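Local coordinates for protein sortase (Actinomyces oris, PDB 2XWG) that probably joins fimbrial subunits covalently as a class C, pilin-polymerising sortase, by way of a cysteine acyl-thioester intermediate, at residues R59-L69 and F133-T144; K182-P193 and H221-M232. One frame throughout, in Å; residues are numbered along the deposited sequence.

Contact 1. Residues R59-L69 and F133-T144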
loop_
_atom_site.group_PDB
_atom_site.type_symbol
_atom_site.label_atom_id
_atom_site.label_comp_id
_atom_site.label_asym_id
_atom_site.label_seq_id
_atom_site.Cartn_x
_atom_site.Cartn_y
_atom_site.Cartn_z
ATOM N N ARG A 59 17.154 2.830 -2.810
ATOM C CA ARG A 59 16.190 2.680 -3.865
ATOM C C ARG A 59 16.495 1.477 -4.767
ATOM O O ARG A 59 15.584 0.718 -5.145
ATOM C CB ARG A 59 16.087 3.952 -4.683
ATOM C CG ARG A 59 14.991 3.840 -5.691
ATOM C CD ARG A 59 14.706 5.130 -6.410
ATOM N NE ARG A 59 13.339 5.063 -6.909
ATOM C CZ ARG A 59 12.311 5.638 -6.297
ATOM N NH1 ARG A 59 12.526 6.340 -5.185
ATOM N NH2 ARG A 59 11.084 5.529 -6.801
ATOM N N ALA A 60 17.769 1.297 -5.111
ATOM C CA ALA A 60 18.165 0.183 -5.974
ATOM C C ALA A 60 17.904 -1.147 -5.281
ATOM O O ALA A 60 17.522 -2.125 -5.920
ATOM C CB ALA A 60 19.629 0.292 -6.370
ATOM N N SER A 61 18.114 -1.179 -3.969
ATOM C CA SER A 61 17.814 -2.364 -3.190
ATOM C C SER A 61 16.301 -2.613 -3.154
ATOM O O SER A 61 15.844 -3.757 -3.290
ATOM C CB SER A 61 18.364 -2.225 -1.777
ATOM O OG SER A 61 17.995 -3.351 -1.002
ATOM N N ALA A 62 15.527 -1.545 -2.971
ATOM C CA ALA A 62 14.079 -1.647 -3.035
ATOM C C ALA A 62 13.682 -2.268 -4.367
ATOM O O ALA A 62 12.865 -3.190 -4.409
ATOM C CB ALA A 62 13.434 -0.286 -2.882
ATOM N N GLU A 63 14.263 -1.774 -5.457
ATOM C CA GLU A 63 13.867 -2.259 -6.780
ATOM C C GLU A 63 14.324 -3.707 -6.985
ATOM O O GLU A 63 13.643 -4.510 -7.631
ATOM C CB GLU A 63 14.387 -1.340 -7.890
ATOM C CG GLU A 63 14.277 0.153 -7.544
ATOM C CD GLU A 63 13.995 1.043 -8.753
ATOM O OE1 GLU A 63 13.320 0.558 -9.700
ATOM O OE2 GLU A 63 14.444 2.223 -8.747
ATOM N N THR A 64 15.477 -4.049 -6.426
ATOM C CA THR A 64 15.889 -5.442 -6.435
ATOM C C THR A 64 14.857 -6.280 -5.681
ATOM O O THR A 64 14.380 -7.275 -6.221
ATOM C CB THR A 64 17.312 -5.633 -5.876
ATOM O OG1 THR A 64 18.256 -5.077 -6.804
ATOM C CG2 THR A 64 17.617 -7.113 -5.667
ATOM N N TYR A 65 14.479 -5.858 -4.469
ATOM C CA TYR A 65 13.423 -6.547 -3.707
ATOM C C TYR A 65 12.177 -6.856 -4.551
ATOM O O TYR A 65 11.714 -8.003 -4.614
ATOM C CB TYR A 65 13.004 -5.761 -2.453
ATOM C CG TYR A 65 11.951 -6.477 -1.601
ATOM C CD1 TYR A 65 10.597 -6.391 -1.899
ATOM C CD2 TYR A 65 12.324 -7.250 -0.504
ATOM C CE1 TYR A 65 9.638 -7.055 -1.124
ATOM C CE2 TYR A 65 11.380 -7.908 0.274
ATOM C CZ TYR A 65 10.044 -7.812 -0.036
ATOM O OH TYR A 65 9.124 -8.488 0.743
ATOM N N ASN A 66 11.621 -5.828 -5.179
ATOM C CA ASN A 66 10.447 -6.011 -6.017
ATOM C C ASN A 66 10.669 -7.075 -7.090
ATOM O O ASN A 66 9.802 -7.904 -7.357
ATOM C CB ASN A 66 10.034 -4.683 -6.650
ATOM C CG ASN A 66 9.534 -3.696 -5.632
ATOM O OD1 ASN A 66 9.035 -4.084 -4.594
ATOM N ND2 ASN A 66 9.674 -2.418 -5.919
ATOM N N ASN A 67 11.850 -7.049 -7.690
ATOM C CA ASN A 67 12.181 -7.945 -8.791
ATOM C C ASN A 67 12.473 -9.398 -8.379
ATOM O O ASN A 67 12.263 -10.330 -9.163
ATOM C CB ASN A 67 13.315 -7.337 -9.619
ATOM C CG ASN A 67 12.863 -6.107 -10.389
ATOM O OD1 ASN A 67 11.705 -6.021 -10.811
ATOM N ND2 ASN A 67 13.765 -5.143 -10.570
ATOM N N ASN A 68 12.944 -9.591 -7.151
ATOM C CA ASN A 68 13.073 -10.942 -6.610
ATOM C C ASN A 68 11.806 -11.401 -5.877
ATOM O O ASN A 68 11.718 -12.546 -5.425
ATOM C CB ASN A 68 14.301 -11.071 -5.694
ATOM C CG ASN A 68 15.614 -11.192 -6.475
ATOM O OD1 ASN A 68 16.519 -10.367 -6.314
ATOM N ND2 ASN A 68 15.723 -12.226 -7.319
ATOM N N LEU A 69 10.826 -10.507 -5.772
ATOM C CA LEU A 69 9.587 -10.819 -5.067
ATOM C C LEU A 69 8.848 -11.948 -5.776
ATOM O O LEU A 69 8.586 -11.884 -6.983
ATOM C CB LEU A 69 8.688 -9.584 -4.944
ATOM C CG LEU A 69 7.554 -9.644 -3.910
ATOM C CD1 LEU A 69 8.106 -9.844 -2.500
ATOM C CD2 LEU A 69 6.715 -8.397 -3.975
ATOM N N PHE A 133 2.875 -6.638 3.479
ATOM C CA PHE A 133 3.979 -7.566 3.309
ATOM C C PHE A 133 3.561 -8.665 2.353
ATOM O O PHE A 133 2.535 -9.314 2.535
ATOM C CB PHE A 133 4.410 -8.147 4.650
ATOM C CG PHE A 133 5.466 -9.229 4.550
ATOM C CD1 PHE A 133 6.756 -8.927 4.132
ATOM C CD2 PHE A 133 5.171 -10.538 4.917
ATOM C CE1 PHE A 133 7.734 -9.914 4.049
ATOM C CE2 PHE A 133 6.135 -11.530 4.838
ATOM C CZ PHE A 133 7.432 -11.212 4.406
ATOM N N GLY A 134 4.356 -8.855 1.310
ATOM C CA GLY A 134 4.000 -9.784 0.264
ATOM C C GLY A 134 3.812 -9.049 -1.035
ATOM O O GLY A 134 3.910 -9.660 -2.094
ATOM N N THR A 135 3.541 -7.744 -0.966
ATOM C CA THR A 135 3.351 -6.954 -2.186
ATOM C C THR A 135 4.581 -6.079 -2.449
ATOM O O THR A 135 5.470 -5.988 -1.606
ATOM C CB THR A 135 2.073 -6.093 -2.126
ATOM O OG1 THR A 135 2.224 -5.065 -1.143
ATOM C CG2 THR A 135 0.892 -6.948 -1.740
ATOM N N SER A 136 4.632 -5.460 -3.622
ATOM C CA SER A 136 5.771 -4.653 -4.014
ATOM C C SER A 136 5.925 -3.442 -3.101
ATOM O O SER A 136 4.945 -2.804 -2.730
ATOM C CB SER A 136 5.593 -4.175 -5.457
ATOM O OG SER A 136 5.216 -5.238 -6.321
ATOM N N LEU A 137 7.160 -3.119 -2.746
ATOM C CA LEU A 137 7.449 -1.888 -2.021
ATOM C C LEU A 137 6.996 -0.695 -2.852
ATOM O O LEU A 137 7.051 -0.745 -4.074
ATOM C CB LEU A 137 8.953 -1.806 -1.740
ATOM C CG LEU A 137 9.519 -2.964 -0.916
ATOM C CD1 LEU A 137 11.013 -2.826 -0.744
ATOM C CD2 LEU A 137 8.827 -3.061 0.432
ATOM N N PRO A 138 6.552 0.391 -2.202
ATOM C CA PRO A 138 6.035 1.539 -2.966
ATOM C C PRO A 138 7.128 2.436 -3.565
ATOM O O PRO A 138 7.282 3.593 -3.139
ATOM C CB PRO A 138 5.249 2.326 -1.915
ATOM C CG PRO A 138 5.920 2.008 -0.626
ATOM C CD PRO A 138 6.432 0.593 -0.745
ATOM N N VAL A 139 7.872 1.913 -4.537
ATOM C CA VAL A 139 8.883 2.695 -5.246
ATOM C C VAL A 139 8.564 2.663 -6.733
ATOM O O VAL A 139 9.381 3.063 -7.568
ATOM C CB VAL A 139 10.315 2.149 -5.018
ATOM C CG1 VAL A 139 10.876 2.579 -3.655
ATOM C CG2 VAL A 139 10.330 0.630 -5.166
ATOM N N GLY A 140 7.366 2.199 -7.068
ATOM C CA GLY A 140 6.951 2.190 -8.455
ATOM C C GLY A 140 7.846 1.336 -9.341
ATOM O O GLY A 140 8.663 0.550 -8.857
ATOM N N GLY A 141 7.696 1.480 -10.652
ATOM C CA GLY A 141 8.501 0.703 -11.566
ATOM C C GLY A 141 7.670 -0.413 -12.152
ATOM O O GLY A 141 6.513 -0.574 -11.777
ATOM N N PRO A 142 8.262 -1.210 -13.053
ATOM C CA PRO A 142 7.486 -2.116 -13.902
ATOM C C PRO A 142 7.283 -3.484 -13.254
ATOM O O PRO A 142 8.145 -3.942 -12.502
ATOM C CB PRO A 142 8.377 -2.241 -15.130
ATOM C CG PRO A 142 9.828 -2.016 -14.584
ATOM C CD PRO A 142 9.712 -1.431 -13.200
ATOM N N SER A 143 6.159 -4.128 -13.546
ATOM C CA SER A 143 5.821 -5.388 -12.886
ATOM C C SER A 143 5.798 -5.202 -11.367
ATOM O O SER A 143 6.371 -5.997 -10.609
ATOM C CB SER A 143 6.809 -6.495 -13.279
ATOM O OG SER A 143 6.800 -6.723 -14.682
ATOM N N THR A 144 5.148 -4.134 -10.919
ATOM C CA THR A 144 5.021 -3.895 -9.489
ATOM C C THR A 144 3.581 -3.577 -9.166
ATOM O O THR A 144 2.907 -2.845 -9.890
ATOM C CB THR A 144 5.908 -2.734 -8.992
ATOM O OG1 THR A 144 5.394 -1.487 -9.480
ATOM C CG2 THR A 144 7.344 -2.913 -9.463
HETATM O O HOH W 1 6.541 -7.235 0.664
HETATM O O HOH W 2 10.525 -1.572 -8.353
#
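Asn66, on the N-terminal helix that class C sortases pack against the barrel, reaches into the irregular chain from Phe133 to Thr144. Its CB lies 4.3 Å from the methyl CG2 of Thr144. With CG beside its own backbone N and anti to the carbonyl carbon (chi1 -67°), the amide is carried onward to the loop, where CG faces Leu137 N and Ser136 CB. OD1 then accepts from Leu137 N at 2.8 Å, a bent bond (136° at the hydrogen) whose donor is tilted modestly from the amide carbonyl plane. The other tip, ND2, comes within 3.2 Å of Val139 CG2 and donates to a water at 2.7 Å; that water in turn donates to Gly140 O. Replacing Asn66 by a leucine would probably leave Leu137 N without its acceptor and the bridging water without its donor from the helix.

Apolar packing flanks the amide. Ala62 CB meets both methyls of Val139, the nearer being CG1 at 3.9 Å, while Leu137 crosses the Tyr65 side chain at about a right angle, Leu137 CG lying 3.7 Å from Tyr65 CD1. A second water joins Tyr65 OH to Gly134 N and Thr135 O, and Leu69 CD2 presses on the Thr135 carbonyl carbon at 3.5 Å. Beyond Ala62, Arg59 turns one guanidinium face to Val139 CB and gives NH1 to Ser176 O. On the side facing the helix, Leu137 N is thus met by an amide, and Gly134 N, Thr135 O and Gly140 O by two waters, a chemistry that fixes the loop's path more specifically than apolar contact alone.

Contact 2. Residues K182-P193 and H221-M232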
loop_
_atom_site.group_PDB
_atom_site.type_symbol
_atom_site.label_atom_id
_atom_site.label_comp_id
_atom_site.label_asym_id
_atom_site.label_seq_id
_atom_site.Cartn_x
_atom_site.Cartn_y
_atom_site.Cartn_z
ATOM N N LYS A 182 3.159 9.651 -9.355
ATOM C CA LYS A 182 1.762 9.965 -9.583
ATOM C C LYS A 182 1.025 8.746 -10.095
ATOM O O LYS A 182 1.451 8.159 -11.091
ATOM C CB LYS A 182 1.631 11.087 -10.602
ATOM C CG LYS A 182 0.208 11.530 -10.869
ATOM C CD LYS A 182 0.191 12.658 -11.889
ATOM C CE LYS A 182 -1.188 13.262 -12.037
ATOM N NZ LYS A 182 -1.265 14.226 -13.197
ATOM N N TYR A 183 -0.068 8.364 -9.422
ATOM C CA TYR A 183 -0.984 7.318 -9.918
ATOM C C TYR A 183 -2.372 7.877 -10.237
ATOM O O TYR A 183 -2.831 8.814 -9.587
ATOM C CB TYR A 183 -1.114 6.179 -8.912
ATOM C CG TYR A 183 0.181 5.462 -8.703
ATOM C CD1 TYR A 183 1.116 5.948 -7.827
ATOM C CD2 TYR A 183 0.474 4.309 -9.389
ATOM C CE1 TYR A 183 2.309 5.310 -7.644
ATOM C CE2 TYR A 183 1.652 3.657 -9.207
ATOM C CZ TYR A 183 2.579 4.165 -8.336
ATOM O OH TYR A 183 3.785 3.524 -8.145
ATOM N N GLU A 184 -3.035 7.309 -11.240
ATOM C CA GLU A 184 -4.395 7.709 -11.571
ATOM C C GLU A 184 -5.322 6.513 -11.331
ATOM O O GLU A 184 -5.000 5.391 -11.721
ATOM C CB GLU A 184 -4.471 8.200 -13.020
ATOM C CG GLU A 184 -5.881 8.580 -13.485
ATOM C CD GLU A 184 -5.951 8.979 -14.969
ATOM O OE1 GLU A 184 -5.412 8.228 -15.823
ATOM O OE2 GLU A 184 -6.550 10.042 -15.277
ATOM N N VAL A 185 -6.455 6.741 -10.667
ATOM C CA VAL A 185 -7.372 5.653 -10.316
ATOM C C VAL A 185 -8.068 5.103 -11.556
ATOM O O VAL A 185 -8.700 5.847 -12.307
ATOM C CB VAL A 185 -8.441 6.128 -9.329
ATOM C CG1 VAL A 185 -9.466 5.034 -9.075
ATOM C CG2 VAL A 185 -7.802 6.586 -8.042
ATOM N N ASN A 186 -7.962 3.801 -11.783
ATOM C CA ASN A 186 -8.595 3.236 -12.962
ATOM C C ASN A 186 -9.351 1.939 -12.694
ATOM O O ASN A 186 -9.685 1.210 -13.629
ATOM C CB ASN A 186 -7.580 3.038 -14.087
ATOM C CG ASN A 186 -6.637 1.878 -13.824
ATOM O OD1 ASN A 186 -6.834 1.084 -12.889
ATOM N ND2 ASN A 186 -5.611 1.757 -14.664
ATOM N N ASP A 187 -9.625 1.654 -11.425
ATOM C CA ASP A 187 -10.419 0.484 -11.078
ATOM C C ASP A 187 -10.868 0.534 -9.621
ATOM O O ASP A 187 -10.056 0.630 -8.705
ATOM C CB ASP A 187 -9.635 -0.803 -11.368
ATOM C CG ASP A 187 -10.528 -2.050 -11.441
ATOM O OD1 ASP A 187 -11.774 -1.915 -11.595
ATOM O OD2 ASP A 187 -9.962 -3.172 -11.365
ATOM N N ILE A 188 -12.178 0.472 -9.420
ATOM C CA ILE A 188 -12.752 0.462 -8.082
ATOM C C ILE A 188 -13.682 -0.727 -7.976
ATOM O O ILE A 188 -14.365 -1.075 -8.933
ATOM C CB ILE A 188 -13.491 1.767 -7.797
ATOM C CG1 ILE A 188 -12.579 2.946 -8.168
ATOM C CG2 ILE A 188 -13.941 1.812 -6.348
ATOM C CD1 ILE A 188 -13.046 4.286 -7.663
ATOM N N THR A 189 -13.704 -1.351 -6.810
ATOM C CA THR A 189 -14.207 -2.708 -6.699
ATOM C C THR A 189 -14.422 -3.104 -5.250
ATOM O O THR A 189 -13.510 -2.969 -4.442
ATOM C CB THR A 189 -13.173 -3.688 -7.272
ATOM O OG1 THR A 189 -13.165 -3.593 -8.700
ATOM C CG2 THR A 189 -13.514 -5.106 -6.862
ATOM N N VAL A 190 -15.616 -3.586 -4.917
ATOM C CA VAL A 190 -15.881 -4.103 -3.579
ATOM C C VAL A 190 -15.691 -5.595 -3.659
ATOM O O VAL A 190 -15.728 -6.142 -4.738
ATOM C CB VAL A 190 -17.277 -3.725 -3.108
ATOM C CG1 VAL A 190 -17.642 -4.483 -1.857
ATOM C CG2 VAL A 190 -17.320 -2.231 -2.850
ATOM N N VAL A 191 -15.445 -6.263 -2.545
ATOM C CA VAL A 191 -14.928 -7.617 -2.635
ATOM C C VAL A 191 -14.974 -8.280 -1.274
ATOM O O VAL A 191 -15.059 -7.606 -0.270
ATOM C CB VAL A 191 -13.496 -7.600 -3.225
ATOM C CG1 VAL A 191 -12.498 -8.377 -2.356
ATOM C CG2 VAL A 191 -13.510 -8.105 -4.649
ATOM N N LYS A 192 -14.971 -9.603 -1.239
ATOM C CA LYS A 192 -14.974 -10.323 0.024
ATOM C C LYS A 192 -13.543 -10.459 0.511
ATOM O O LYS A 192 -12.625 -10.553 -0.303
ATOM C CB LYS A 192 -15.574 -11.724 -0.162
ATOM C CG LYS A 192 -17.077 -11.767 -0.301
ATOM C CD LYS A 192 -17.548 -13.209 -0.510
ATOM C CE LYS A 192 -19.034 -13.269 -0.870
ATOM N NZ LYS A 192 -19.341 -12.460 -2.100
ATOM N N PRO A 193 -13.353 -10.529 1.834
ATOM C CA PRO A 193 -12.046 -10.617 2.485
ATOM C C PRO A 193 -11.113 -11.671 1.891
ATOM O O PRO A 193 -9.883 -11.475 1.809
ATOM C CB PRO A 193 -12.405 -11.004 3.915
ATOM C CG PRO A 193 -13.735 -10.400 4.120
ATOM C CD PRO A 193 -14.449 -10.551 2.814
ATOM N N HIS A 221 -16.913 -6.473 3.880
ATOM C CA HIS A 221 -16.139 -6.546 2.633
ATOM C C HIS A 221 -14.837 -5.708 2.648
ATOM O O HIS A 221 -14.372 -5.293 3.703
ATOM C CB HIS A 221 -17.012 -6.146 1.446
ATOM C CG HIS A 221 -18.155 -7.081 1.195
ATOM N ND1 HIS A 221 -19.349 -7.000 1.883
ATOM C CD2 HIS A 221 -18.292 -8.115 0.328
ATOM C CE1 HIS A 221 -20.171 -7.940 1.448
ATOM N NE2 HIS A 221 -19.552 -8.634 0.509
ATOM N N ARG A 222 -14.256 -5.492 1.463
ATOM C CA ARG A 222 -13.074 -4.658 1.277
ATOM C C ARG A 222 -13.252 -3.763 0.077
ATOM O O ARG A 222 -13.662 -4.226 -0.967
ATOM C CB ARG A 222 -11.851 -5.514 0.999
ATOM C CG ARG A 222 -11.545 -6.503 2.067
ATOM C CD ARG A 222 -11.496 -5.854 3.413
ATOM N NE ARG A 222 -11.171 -6.862 4.414
ATOM C CZ ARG A 222 -11.951 -7.176 5.440
ATOM N NH1 ARG A 222 -13.118 -6.555 5.599
ATOM N NH2 ARG A 222 -11.561 -8.101 6.312
ATOM N N LEU A 223 -12.916 -2.487 0.202
ATOM C CA LEU A 223 -12.957 -1.602 -0.950
ATOM C C LEU A 223 -11.544 -1.453 -1.534
ATOM O O LEU A 223 -10.610 -1.122 -0.815
ATOM C CB LEU A 223 -13.549 -0.259 -0.547
ATOM C CG LEU A 223 -13.262 0.875 -1.517
ATOM C CD1 LEU A 223 -14.138 0.692 -2.731
ATOM C CD2 LEU A 223 -13.541 2.221 -0.860
ATOM N N LEU A 224 -11.384 -1.737 -2.826
ATOM C CA LEU A 224 -10.077 -1.724 -3.482
ATOM C C LEU A 224 -10.079 -0.663 -4.532
ATOM O O LEU A 224 -10.779 -0.790 -5.521
ATOM C CB LEU A 224 -9.756 -3.044 -4.181
ATOM C CG LEU A 224 -9.841 -4.424 -3.510
ATOM C CD1 LEU A 224 -8.771 -5.337 -4.060
ATOM C CD2 LEU A 224 -9.715 -4.391 -2.022
ATOM N N VAL A 225 -9.283 0.377 -4.328
ATOM C CA VAL A 225 -9.096 1.416 -5.314
ATOM C C VAL A 225 -7.712 1.217 -5.914
ATOM O O VAL A 225 -6.711 1.247 -5.200
ATOM C CB VAL A 225 -9.190 2.805 -4.666
ATOM C CG1 VAL A 225 -8.607 3.889 -5.590
ATOM C CG2 VAL A 225 -10.630 3.122 -4.274
ATOM N N THR A 226 -7.651 0.983 -7.218
ATOM C CA THR A 226 -6.384 0.715 -7.869
ATOM C C THR A 226 -6.016 1.916 -8.719
ATOM O O THR A 226 -6.859 2.450 -9.438
ATOM C CB THR A 226 -6.456 -0.541 -8.766
ATOM O OG1 THR A 226 -6.857 -1.687 -7.992
ATOM C CG2 THR A 226 -5.105 -0.815 -9.423
ATOM N N GLY A 227 -4.767 2.358 -8.623
ATOM C CA GLY A 227 -4.287 3.428 -9.481
ATOM C C GLY A 227 -3.165 2.901 -10.354
ATOM O O GLY A 227 -2.475 1.948 -9.970
ATOM N N GLU A 228 -2.980 3.507 -11.524
ATOM C CA GLU A 228 -1.893 3.116 -12.408
ATOM C C GLU A 228 -0.923 4.272 -12.607
ATOM O O GLU A 228 -1.334 5.428 -12.735
ATOM C CB GLU A 228 -2.416 2.620 -13.749
ATOM C CG GLU A 228 -1.336 1.943 -14.599
ATOM C CD GLU A 228 -1.914 0.903 -15.563
ATOM O OE1 GLU A 228 -3.159 0.822 -15.691
ATOM O OE2 GLU A 228 -1.123 0.160 -16.183
ATOM N N ARG A 229 0.366 3.956 -12.615
ATOM C CA ARG A 229 1.398 4.965 -12.744
ATOM C C ARG A 229 1.114 5.859 -13.949
ATOM O O ARG A 229 0.812 5.371 -15.028
ATOM C CB ARG A 229 2.766 4.288 -12.886
ATOM C CG ARG A 229 3.958 5.247 -12.974
ATOM C CD ARG A 229 4.202 5.964 -11.651
ATOM N NE ARG A 229 5.406 6.796 -11.669
ATOM C CZ ARG A 229 6.619 6.316 -11.408
ATOM N NH1 ARG A 229 6.763 5.027 -11.129
ATOM N NH2 ARG A 229 7.685 7.103 -11.430
ATOM N N VAL A 230 1.193 7.168 -13.746
ATOM C CA VAL A 230 1.070 8.147 -14.814
ATOM C C VAL A 230 2.292 9.072 -14.796
ATOM O O VAL A 230 2.649 9.609 -13.742
ATOM C CB VAL A 230 -0.173 9.027 -14.629
ATOM C CG1 VAL A 230 0.030 10.354 -15.350
ATOM C CG2 VAL A 230 -1.430 8.312 -15.131
ATOM N N PRO A 231 2.957 9.258 -15.951
ATOM C CA PRO A 231 4.049 10.247 -15.926
ATOM C C PRO A 231 3.495 11.673 -15.935
ATOM O O PRO A 231 2.368 11.899 -16.401
ATOM C CB PRO A 231 4.845 9.937 -17.207
ATOM C CG PRO A 231 4.447 8.508 -17.577
ATOM C CD PRO A 231 2.989 8.428 -17.170
ATOM N N MET A 232 4.270 12.620 -15.413
ATOM C CA MET A 232 3.760 13.984 -15.241
ATOM C C MET A 232 4.170 14.957 -16.360
ATOM O O MET A 232 5.323 15.388 -16.438
ATOM C CB MET A 232 4.161 14.522 -13.866
ATOM C CG MET A 232 3.925 13.525 -12.745
ATOM S SD MET A 232 4.315 14.205 -11.121
ATOM C CE MET A 232 5.558 13.037 -10.543
HETATM O O HOH W 3 -9.646 -2.624 -8.081
#
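Tyr183 to Thr189 and Leu224 to Arg229 pair as neighbouring antiparallel strands of the sortase beta-barrel, interrupted by a classic beta bulge with Asn186 and Asp187 together set against Thr226. At the bulge Asn186 N donates to Thr226 O at 2.9 Å, in the carbonyl plane, whereas the bond from Asp187 N is long and weak. Regular pairing resumes with Thr226 N to Asp187 O, at 2.8 Å and nearly linear (168°).

Apolar contacts gather on the face carrying Val185, Ile188, Leu223 and Val225: Val185 CG2 meets Val225 CG1 at 3.7 Å, and Ile188 CG2 lies alongside Leu223 CD1. On this same face Arg229 CD sits over the Tyr183 ring, offset toward its rim. At Gly227 a CB would come tight against Tyr183 CB.

Among the polar side chains, Asn186 ND2 makes a weak bond to Glu228 OE1, amide and carboxylate almost perpendicular (88°); Arg205 is the stronger partner of that carboxylate. Near the predicted catalytic Cys213, Arg222 NE forms a salt bridge with Asp76, in what is probably the class C lid, while Pro193 CG covers one guanidinium face, 3.8 Å from Arg222 NH2.

How the contacts relate
From the N terminus, helix 55-68 opens contact 1, which closes a loop of 63 residues holding helices 87-93 and 122-127 and strands 103-107, 112-118 and 129-131, as well as Asp76. The chain then runs through strands 144-149 and 171-176 before contact 2 begins; its shorter loop returns by way of strand 206-214. The two contacts therefore follow in series, neither nesting nor crossing. They meet in space, Gly140 CA lying 3.4 Å from Tyr183 OH, and Asp206 binds Gly141 N, Tyr183 OH and Arg229 NH1 together. Contact 1 ties the N-terminal helix to the barrel, contact 2 two barrel strands to each other.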